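Local coordinates for putative alpha-galactosidase/melibiase (Bacteroides fragilis, PDB 4OGZ), which probably hydrolyses terminal, non-reducing alpha-D-galactose residues from alpha-galactosides such as galacto-oligosaccharides and galactomannans, at residues V442-V445 with I446-S449; E428-V431 with K432-E435. All coordinates share one frame; numbering follows the deposited sequence.

Contact 1 of 2, residues V442-V445 with I446-S449; sequences VYDV and IEGS
Tyr443 sets its ring obliquely against the backbone of Gly448 and Ser449, CE1 3.6 Å from Ser449 N. With CG anti to the backbone N (chi1 178°), the phenol passes alongside the returning chain; OH comes 3.3 Å from Gly448 CA and hydrogen-bonds Asp379 OD2 of helix 378-384. Asp444 N donates to Ser449 O at 2.7 Å, and Ser449 N returns a bond to Asp444 O at 3.1 Å. The Asp444 side chain folds over the turn, where OD1 takes two amides: Ile446 N at 3.0 Å, nearly along the C-O axis, and Glu447 N at 2.9 Å, from above the carboxylate plane. Its OD2 lies 2.9 Å from Glu447 OE1, both acceptors, with the carboxylate planes almost perpendicular. Val445 turns its branches from the turn onto Val469 and Ile471, a place for a compact aliphatic residue. Across from Asp444, Gly448 and Ser449 form a G1 beta bulge, and the phi of 57° at Gly448 is easily reached by a residue without a side chain. Two N-H groups offset the charge at OD1, yet such closeness of like charges would probably raise the pKa of one acid, perhaps that of exposed Glu447.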
ATOM      1  N   VAL A 442     -10.554  19.536 -16.815  1.00 23.30           N
ATOM      2  CA  VAL A 442      -9.267  19.042 -16.369  1.00 24.51           C
ATOM      3  C   VAL A 442      -9.012  19.547 -14.967  1.00 25.62           C
ATOM      4  O   VAL A 442      -9.117  20.741 -14.706  1.00 28.58           O
ATOM      5  CB  VAL A 442      -8.135  19.472 -17.321  1.00 26.83           C
ATOM      6  CG1 VAL A 442      -6.769  19.042 -16.773  1.00 28.12           C
ATOM      7  CG2 VAL A 442      -8.376  18.884 -18.708  1.00 26.12           C
ATOM      8  N   TYR A 443      -8.735  18.619 -14.056  1.00 23.10           N
ATOM      9  CA  TYR A 443      -8.524  18.934 -12.660  1.00 23.29           C
ATOM     10  C   TYR A 443      -7.062  18.651 -12.298  1.00 21.50           C
ATOM     11  O   TYR A 443      -6.546  17.567 -12.560  1.00 22.25           O
ATOM     12  CB  TYR A 443      -9.489  18.108 -11.820  1.00 25.83           C
ATOM     13  CG  TYR A 443      -9.348  18.299 -10.337  1.00 30.78           C
ATOM     14  CD1 TYR A 443      -9.892  19.415  -9.706  1.00 32.99           C
ATOM     15  CD2 TYR A 443      -8.668  17.358  -9.561  1.00 31.61           C
ATOM     16  CE1 TYR A 443      -9.755  19.601  -8.345  1.00 40.33           C
ATOM     17  CE2 TYR A 443      -8.540  17.530  -8.197  1.00 43.59           C
ATOM     18  CZ  TYR A 443      -9.075  18.659  -7.597  1.00 45.04           C
ATOM     19  OH  TYR A 443      -8.933  18.825  -6.243  1.00 45.13           O
ATOM     20  N   ASP A 444      -6.398  19.636 -11.733  1.00 21.97           N
ATOM     21  CA  ASP A 444      -4.994  19.509 -11.301  1.00 23.22           C
ATOM     22  C   ASP A 444      -4.984  18.969  -9.874  1.00 23.11           C
ATOM     23  O   ASP A 444      -5.386  19.636  -8.942  1.00 23.37           O
ATOM     24  CB  ASP A 444      -4.277  20.840 -11.427  1.00 25.12           C
ATOM     25  CG  ASP A 444      -2.807  20.756 -11.086  1.00 26.76           C
ATOM     26  OD1 ASP A 444      -2.416  19.986 -10.182  1.00 25.00           O
ATOM     27  OD2 ASP A 444      -2.041  21.481 -11.736  1.00 29.45           O
ATOM     28  N   VAL A 445      -4.545  17.727  -9.749  1.00 23.11           N
ATOM     29  CA  VAL A 445      -4.564  16.959  -8.510  1.00 27.53           C
ATOM     30  C   VAL A 445      -3.497  17.387  -7.496  1.00 25.84           C
ATOM     31  O   VAL A 445      -3.650  17.162  -6.300  1.00 24.58           O
ATOM     32  CB  VAL A 445      -4.391  15.460  -8.873  1.00 33.78           C
ATOM     33  CG1 VAL A 445      -3.923  14.609  -7.694  1.00 41.72           C
ATOM     34  CG2 VAL A 445      -5.687  14.936  -9.442  1.00 38.71           C
ATOM     35  N   ILE A 446      -2.416  17.991  -7.959  1.00 26.63           N
ATOM     36  CA  ILE A 446      -1.353  18.441  -7.064  1.00 29.27           C
ATOM     37  C   ILE A 446      -1.710  19.821  -6.530  1.00 31.67           C
ATOM     38  O   ILE A 446      -1.429  20.129  -5.383  1.00 34.23           O
ATOM     39  CB  ILE A 446       0.009  18.501  -7.774  1.00 33.29           C
ATOM     40  CG1 ILE A 446       0.386  17.119  -8.357  1.00 36.85           C
ATOM     41  CG2 ILE A 446       1.102  19.003  -6.830  1.00 30.48           C
ATOM     42  CD1 ILE A 446       0.703  16.071  -7.314  1.00 34.75           C
ATOM     43  N   GLU A 447      -2.306  20.658  -7.372  1.00 38.33           N
ATOM     44  CA  GLU A 447      -2.785  21.970  -6.924  1.00 41.69           C
ATOM     45  C   GLU A 447      -4.137  21.913  -6.254  1.00 35.40           C
ATOM     46  O   GLU A 447      -4.520  22.869  -5.598  1.00 32.42           O
ATOM     47  CB  GLU A 447      -2.899  22.955  -8.092  1.00 48.78           C
ATOM     48  CG  GLU A 447      -1.728  23.890  -8.212  1.00 52.94           C
ATOM     49  CD  GLU A 447      -0.467  23.144  -8.528  1.00 69.63           C
ATOM     50  OE1 GLU A 447      -0.498  22.303  -9.451  1.00 88.89           O
ATOM     51  OE2 GLU A 447       0.548  23.393  -7.850  1.00 73.43           O
ATOM     52  N   GLY A 448      -4.887  20.837  -6.456  1.00 35.11           N
ATOM     53  CA  GLY A 448      -6.300  20.814  -6.081  1.00 34.72           C
ATOM     54  C   GLY A 448      -7.125  21.932  -6.726  1.00 36.31           C
ATOM     55  O   GLY A 448      -7.804  22.678  -6.030  1.00 48.63           O
ATOM     56  N   SER A 449      -7.111  22.040  -8.046  1.00 35.77           N
ATOM     57  CA  SER A 449      -7.932  23.047  -8.740  1.00 39.04           C
ATOM     58  C   SER A 449      -8.153  22.737 -10.203  1.00 36.13           C
ATOM     59  O   SER A 449      -7.385  21.998 -10.804  1.00 36.71           O
ATOM     60  CB  SER A 449      -7.251  24.393  -8.664  1.00 47.06           C
ATOM     61  OG  SER A 449      -5.944  24.258  -9.173  1.00 58.67           O
TER

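Contact 2 of 2, residues E428-V431 with K432-E435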
ATOM      1  N   GLU A 428       3.632  18.495 -24.544  1.00 26.49           N
ATOM      2  CA  GLU A 428       2.387  18.946 -25.149  1.00 30.66           C
ATOM      3  C   GLU A 428       1.316  17.927 -24.831  1.00 30.07           C
ATOM      4  O   GLU A 428       1.548  16.721 -24.902  1.00 29.03           O
ATOM      5  CB  GLU A 428       2.487  19.145 -26.649  1.00 36.09           C
ATOM      6  CG  GLU A 428       1.498  20.215 -27.089  1.00 47.65           C
ATOM      7  CD  GLU A 428       1.088  20.112 -28.536  1.00 52.19           C
ATOM      8  OE1 GLU A 428       1.958  20.304 -29.414  1.00 51.79           O
ATOM      9  OE2 GLU A 428      -0.115  19.878 -28.785  1.00 58.27           O
ATOM     10  N   LEU A 429       0.154  18.422 -24.424  1.00 28.46           N
ATOM     11  CA  LEU A 429      -0.969  17.577 -24.091  1.00 24.44           C
ATOM     12  C   LEU A 429      -2.110  17.996 -24.981  1.00 22.76           C
ATOM     13  O   LEU A 429      -2.422  19.176 -25.059  1.00 22.86           O
ATOM     14  CB  LEU A 429      -1.325  17.754 -22.636  1.00 24.73           C
ATOM     15  CG  LEU A 429      -1.952  16.631 -21.858  1.00 27.91           C
ATOM     16  CD1 LEU A 429      -1.188  15.335 -22.108  1.00 33.03           C
ATOM     17  CD2 LEU A 429      -1.956  16.985 -20.372  1.00 26.66           C
ATOM     18  N   ASN A 430      -2.668  17.035 -25.709  1.00 20.83           N
ATOM     19  CA  ASN A 430      -3.746  17.304 -26.640  1.00 19.15           C
ATOM     20  C   ASN A 430      -4.564  16.034 -26.729  1.00 19.93           C
ATOM     21  O   ASN A 430      -4.214  15.040 -26.080  1.00 17.68           O
ATOM     22  CB  ASN A 430      -3.216  17.780 -28.006  1.00 18.81           C
ATOM     23  CG  ASN A 430      -2.303  16.766 -28.696  1.00 18.89           C
ATOM     24  OD1 ASN A 430      -2.675  15.617 -28.951  1.00 18.41           O
ATOM     25  ND2 ASN A 430      -1.124  17.210 -29.054  1.00 19.14           N
ATOM     26  N   VAL A 431      -5.630  16.033 -27.530  1.00 18.64           N
ATOM     27  CA  VAL A 431      -6.528  14.889 -27.512  1.00 20.20           C
ATOM     28  C   VAL A 431      -5.970  13.674 -28.239  1.00 21.29           C
ATOM     29  O   VAL A 431      -6.582  12.620 -28.217  1.00 24.15           O
ATOM     30  CB  VAL A 431      -7.946  15.233 -28.096  1.00 19.91           C
ATOM     31  CG1 VAL A 431      -8.566  16.347 -27.265  1.00 19.80           C
ATOM     32  CG2 VAL A 431      -7.891  15.602 -29.557  1.00 19.97           C
ATOM     33  N   LYS A 432      -4.819  13.823 -28.887  1.00 21.61           N
ATOM     34  CA  LYS A 432      -4.111  12.678 -29.491  1.00 20.17           C
ATOM     35  C   LYS A 432      -2.867  12.217 -28.706  1.00 19.02           C
ATOM     36  O   LYS A 432      -2.129  11.381 -29.162  1.00 19.38           O
ATOM     37  CB  LYS A 432      -3.763  13.037 -30.912  1.00 20.95           C
ATOM     38  CG  LYS A 432      -5.019  13.053 -31.768  1.00 21.74           C
ATOM     39  CD  LYS A 432      -4.705  13.119 -33.252  1.00 22.08           C
ATOM     40  CE  LYS A 432      -5.999  13.262 -34.012  1.00 20.66           C
ATOM     41  NZ  LYS A 432      -5.728  13.283 -35.467  1.00 21.22           N
ATOM     42  N   THR A 433      -2.663  12.745 -27.519  1.00 18.48           N
ATOM     43  CA  THR A 433      -1.534  12.320 -26.714  1.00 19.70           C
ATOM     44  C   THR A 433      -1.668  10.845 -26.322  1.00 19.45           C
ATOM     45  O   THR A 433      -0.690  10.098 -26.433  1.00 17.53           O
ATOM     46  CB  THR A 433      -1.366  13.220 -25.489  1.00 19.51           C
ATOM     47  OG1 THR A 433      -1.219  14.575 -25.914  1.00 19.77           O
ATOM     48  CG2 THR A 433      -0.132  12.812 -24.675  1.00 19.34           C
ATOM     49  N   VAL A 434      -2.879  10.452 -25.881  1.00 19.35           N
ATOM     50  CA  VAL A 434      -3.206   9.056 -25.585  1.00 20.76           C
ATOM     51  C   VAL A 434      -4.606   8.743 -26.079  1.00 20.35           C
ATOM     52  O   VAL A 434      -5.419   9.638 -26.236  1.00 19.30           O
ATOM     53  CB  VAL A 434      -3.095   8.690 -24.083  1.00 20.84           C
ATOM     54  CG1 VAL A 434      -1.679   8.961 -23.568  1.00 21.02           C
ATOM     55  CG2 VAL A 434      -4.127   9.452 -23.247  1.00 20.96           C
ATOM     56  N   GLU A 435      -4.865   7.470 -26.312  1.00 22.32           N
ATOM     57  CA  GLU A 435      -6.167   7.014 -26.803  1.00 24.64           C
ATOM     58  C   GLU A 435      -7.286   7.427 -25.832  1.00 25.70           C
ATOM     59  O   GLU A 435      -7.187   7.219 -24.608  1.00 22.12           O
ATOM     60  CB  GLU A 435      -6.186   5.497 -26.990  1.00 32.83           C
ATOM     61  CG  GLU A 435      -5.690   5.041 -28.349  1.00 48.35           C
ATOM     62  CD  GLU A 435      -5.320   3.559 -28.419  1.00 60.81           C
ATOM     63  OE1 GLU A 435      -4.405   3.113 -27.671  1.00 47.01           O
ATOM     64  OE2 GLU A 435      -5.927   2.850 -29.267  1.00 65.79           O
TER
HETATM   65  O   HOH W   1       1.284  14.562 -27.222  1.00 28.75           O
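The backbone leaves strand 425-429 after Leu429 and bends through a type I beta turn from Asn430 to Thr433, closed by Thr433 N donating to Asn430 O at 3.1 Å. Asn430 and Thr433 reinforce that turn with their side chains. Asn430 CG lies between the backbone N and the carbonyl carbon (chi1 60°), which folds the amide back over the turn; OD1 then accepts from Lys432 N at 2.8 Å, in the carbonyl plane. This short, polar side chain thus satisfies an amide inside the turn, while its ND2 reaches the other way to Glu428 OE2 at 2.9 Å, meeting the carboxylate from above its plane. Thr433 answers from the far end: OG1 accepts from Asn430 N at 2.9 Å and is bridged by a water to Glu428 O. Its methyl serves a different purpose, CG2 resting 3.8 Å from Leu429 CD1 where the two side chains cross at about a right angle. Beta branching suits Thr433 to both tasks, one branch polar and the other against Leu429; the side chain also touches Ile396 and Val403. Lys432 lays CB 3.4 Å from Asn430 OD1, then extends its chain away from the turn. The bond from Asn430 OD1 to the amide two residues on makes an Asx turn, superposed on the type I turn at the exit from a strand of the C-terminal beta-sandwich domain.

Both contacts belong to the C-terminal beta-sandwich domain, with centres about 18 Å apart and nearest atoms about 6 Å apart, so they do not touch. Contact 2 comes first along the chain, at the end of strand 425-429, which pairs with strand 458-462; contact 1 follows at the end of the next strand, 442-444. The loop that begins with 430-435 carries the chain to the six-stranded antiparallel sheet, whose strands 393-397 and 401-407 contact 2 already touches through Thr433 and Val434. Contact 1 looks toward helix 378-384. Contact 2 is a turn at a strand exit, contact 1 a tight connection between adjacent antiparallel strands; neither is tied to a known site.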